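Local coordinates for protein 7,8-dihydro-6-hydroxymethylpterin pyrophosphokinase-dihydropteroate synthase (Plasmodium falciparum, PDB 6JWV) that probably catalyses two consecutive steps of folate synthesis, pyrophosphorylation of 6-hydroxymethyl-7,8-dihydropterin with ATP and condensation of the product with 4-aminobenzoate to give 7,8-dihydropteroate, at residues Leu602-Ser607 with Asp683-His688. The protein carries 1 engineered substitution. Sequence-based numbering, arbitrary orientation.
Sequences LFIGYS and DLIRVH. With XTZ (4-{[(2-amino-4-oxo-3,4,7,8-tetrahydropteridin-6-yl)methyl]amino}-N-(1,3-thiazol-2-yl)benzenesulfonamide), chain C.
The ring of F603 overlaps the aliphatic stem of R686, with CD of the arginine at the ring edge, 3.6 Å from F603 CE1. Both side chains lie on the inner face of the dihydropteroate synthase TIM barrel, where 603-604 and 684-687 run parallel as its last two strands; F603 also bonds through its backbone to F574 on the preceding strand, 572-575, closing the barrel. With CG anti to the backbone N (chi1 -175°) and the chain extended to NE, R686 carries its guanidinium past the phenylalanine to lie face-on against the pterin of XTZ. XTZ N8 sits 3.3 Å from R686 CZ, over the centre of the guanidinium plane. D430, bridged to R686 NE, and D482, weakly paired with NH2, probably help hold it flat. F603 CE1 reaches the pterin amine N1, and G605, with no side chain, lets the pterin carbonyl lie close to the backbone.

On the outer face, I604 CG1 packs obliquely on I685 CG2, while Y606 lays its CE2 edge against the same methyl and its CZ against V687 CG1 (3.7 Å). Helix 662-680 packs on I604, Y606 and I685, and helix 690-704 on I685 and V687.

Between the strands, L684 N, I604 N and R686 N donate in turn to L602 O, L684 O and I604 O. L602 N meets D683 OD1, an oxygen shared with K386. Beyond G605 the two segments stay joined through S607 OG, which accepts a nearly straight bond from H688 N (170°) and makes a second hydrogen bond with H688 ND1 at 2.8 Å.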
loop_
_atom_site.group_PDB
_atom_site.type_symbol
_atom_site.label_atom_id
_atom_site.label_comp_id
_atom_site.label_asym_id
_atom_site.label_seq_id
_atom_site.Cartn_x
_atom_site.Cartn_y
_atom_site.Cartn_z
ATOM N N LEU A 602 12.002 10.138 8.697
ATOM C CA LEU A 602 12.781 9.353 7.765
ATOM C C LEU A 602 13.156 10.117 6.487
ATOM O O LEU A 602 12.309 10.739 5.843
ATOM C CB LEU A 602 12.090 8.017 7.467
ATOM C CG LEU A 602 12.768 7.043 6.490
ATOM C CD1 LEU A 602 14.069 6.465 7.032
ATOM C CD2 LEU A 602 11.816 5.927 6.106
ATOM N N PHE A 603 14.439 10.045 6.135
ATOM C CA PHE A 603 15.015 10.716 4.977
ATOM C C PHE A 603 15.671 9.590 4.178
ATOM O O PHE A 603 16.401 8.791 4.745
ATOM C CB PHE A 603 16.055 11.704 5.508
ATOM C CG PHE A 603 16.667 12.623 4.479
ATOM C CD1 PHE A 603 17.616 12.160 3.558
ATOM C CD2 PHE A 603 16.378 13.983 4.498
ATOM C CE1 PHE A 603 18.225 13.028 2.646
ATOM C CE2 PHE A 603 16.987 14.855 3.591
ATOM C CZ PHE A 603 17.911 14.373 2.660
ATOM N N ILE A 604 15.363 9.467 2.889
ATOM C CA ILE A 604 16.045 8.462 2.034
ATOM C C ILE A 604 16.462 9.060 0.685
ATOM O O ILE A 604 15.748 9.902 0.132
ATOM C CB ILE A 604 15.223 7.151 1.822
ATOM C CG1 ILE A 604 13.967 7.382 0.966
ATOM C CG2 ILE A 604 14.859 6.488 3.157
ATOM C CD1 ILE A 604 13.401 6.116 0.362
ATOM N N GLY A 605 17.615 8.636 0.181
ATOM C CA GLY A 605 18.087 9.035 -1.127
ATOM C C GLY A 605 18.336 7.817 -1.988
ATOM O O GLY A 605 19.315 7.106 -1.785
ATOM N N TYR A 606 17.442 7.563 -2.936
ATOM C CA TYR A 606 17.557 6.419 -3.842
ATOM C C TYR A 606 17.984 6.872 -5.233
ATOM O O TYR A 606 18.395 6.045 -6.057
ATOM C CB TYR A 606 16.220 5.670 -3.956
ATOM C CG TYR A 606 15.043 6.566 -4.318
ATOM C CD1 TYR A 606 14.832 7.001 -5.638
ATOM C CD2 TYR A 606 14.137 6.992 -3.328
ATOM C CE1 TYR A 606 13.775 7.849 -5.956
ATOM C CE2 TYR A 606 13.061 7.820 -3.644
ATOM C CZ TYR A 606 12.882 8.243 -4.957
ATOM O OH TYR A 606 11.821 9.062 -5.249
ATOM N N SER A 607 17.885 8.183 -5.475
ATOM C CA SER A 607 17.917 8.758 -6.809
ATOM C C SER A 607 19.182 8.430 -7.602
ATOM O O SER A 607 20.304 8.806 -7.217
ATOM C CB SER A 607 17.711 10.266 -6.725
ATOM O OG SER A 607 17.599 10.857 -8.004
ATOM N N ASP A 683 9.148 10.388 5.181
ATOM C CA ASP A 683 8.978 11.824 5.387
ATOM C C ASP A 683 9.684 12.687 4.336
ATOM O O ASP A 683 9.088 13.620 3.809
ATOM C CB ASP A 683 9.311 12.194 6.832
ATOM C CG ASP A 683 8.549 11.309 7.824
ATOM O OD1 ASP A 683 9.105 10.230 8.184
ATOM O OD2 ASP A 683 7.369 11.639 8.178
ATOM N N LEU A 684 10.934 12.358 4.009
ATOM C CA LEU A 684 11.696 13.095 2.977
ATOM C C LEU A 684 12.372 12.158 1.995
ATOM O O LEU A 684 13.039 11.194 2.396
ATOM C CB LEU A 684 12.721 14.057 3.607
ATOM C CG LEU A 684 12.190 15.143 4.564
ATOM C CD1 LEU A 684 12.330 14.678 6.007
ATOM C CD2 LEU A 684 12.897 16.474 4.381
ATOM N N ILE A 685 12.181 12.432 0.708
ATOM C CA ILE A 685 12.904 11.729 -0.376
ATOM C C ILE A 685 13.830 12.691 -1.103
ATOM O O ILE A 685 13.450 13.813 -1.411
ATOM C CB ILE A 685 11.978 10.965 -1.352
ATOM C CG1 ILE A 685 10.867 11.885 -1.930
ATOM C CG2 ILE A 685 11.432 9.708 -0.667
ATOM C CD1 ILE A 685 10.092 11.269 -3.073
ATOM N N ARG A 686 15.064 12.250 -1.320
ATOM C CA ARG A 686 16.134 13.091 -1.845
ATOM C C ARG A 686 16.392 12.751 -3.317
ATOM O O ARG A 686 16.983 11.719 -3.606
ATOM C CB ARG A 686 17.402 12.899 -1.009
ATOM C CG ARG A 686 18.543 13.820 -1.389
ATOM C CD ARG A 686 19.798 13.483 -0.607
ATOM N NE ARG A 686 20.960 14.260 -1.056
ATOM C CZ ARG A 686 21.819 13.881 -2.000
ATOM N NH1 ARG A 686 21.699 12.721 -2.652
ATOM N NH2 ARG A 686 22.817 14.689 -2.298
ATOM N N VAL A 687 15.970 13.628 -4.232
ATOM C CA VAL A 687 15.927 13.282 -5.661
ATOM C C VAL A 687 16.597 14.309 -6.586
ATOM O O VAL A 687 16.649 15.520 -6.289
ATOM C CB VAL A 687 14.469 12.998 -6.183
ATOM C CG1 VAL A 687 13.849 11.784 -5.522
ATOM C CG2 VAL A 687 13.552 14.199 -5.998
ATOM N N HIS A 688 17.102 13.795 -7.711
ATOM C CA HIS A 688 17.577 14.611 -8.829
ATOM C C HIS A 688 16.431 15.210 -9.633
ATOM O O HIS A 688 16.502 16.383 -10.010
ATOM C CB HIS A 688 18.460 13.791 -9.761
ATOM C CG HIS A 688 19.765 13.403 -9.153
ATOM N ND1 HIS A 688 19.974 12.170 -8.574
ATOM C CD2 HIS A 688 20.923 14.091 -9.010
ATOM C CE1 HIS A 688 21.207 12.115 -8.101
ATOM N NE2 HIS A 688 21.803 13.266 -8.357
HETATM O O3 XTZ C . 21.450 8.610 0.231
HETATM C C16 XTZ C . 21.893 9.713 0.614
HETATM N N2 XTZ C . 21.448 10.266 1.751
HETATM C C3 XTZ C . 22.926 10.444 -0.166
HETATM N N4 XTZ C . 23.463 9.978 -1.323
HETATM C C4 XTZ C . 24.411 10.711 -1.982
HETATM C C15 XTZ C . 24.905 12.048 -1.476
HETATM N N8 XTZ C . 24.285 12.476 -0.231
HETATM C C2 XTZ C . 23.357 11.755 0.401
HETATM N N3 XTZ C . 22.805 12.196 1.565
HETATM C C1 XTZ C . 21.879 11.451 2.214
HETATM N N1 XTZ C . 21.351 11.901 3.368
HETATM C C5 XTZ C . 25.025 10.225 -3.273
HETATM N N5 XTZ C . 25.973 9.134 -3.040
HETATM C C6 XTZ C . 25.936 7.953 -3.736
HETATM C C14 XTZ C . 25.700 7.992 -5.117
HETATM C C13 XTZ C . 25.650 6.814 -5.838
HETATM C C9 XTZ C . 25.831 5.571 -5.222
HETATM C C8 XTZ C . 26.082 5.516 -3.836
HETATM C C7 XTZ C . 26.137 6.707 -3.097
HETATM S S1 XTZ C . 25.771 4.254 -6.147
HETATM O O1 XTZ C . 24.488 4.001 -6.700
HETATM O O2 XTZ C . 26.090 3.104 -5.339
HETATM N N6 XTZ C . 26.805 4.441 -7.386
HETATM C C10 XTZ C . 26.597 5.153 -8.545
HETATM S S2 XTZ C . 27.518 4.919 -9.996
HETATM C C12 XTZ C . 26.649 6.152 -10.861
HETATM C C11 XTZ C . 25.701 6.680 -9.973
HETATM N N7 XTZ C . 25.672 6.135 -8.709
#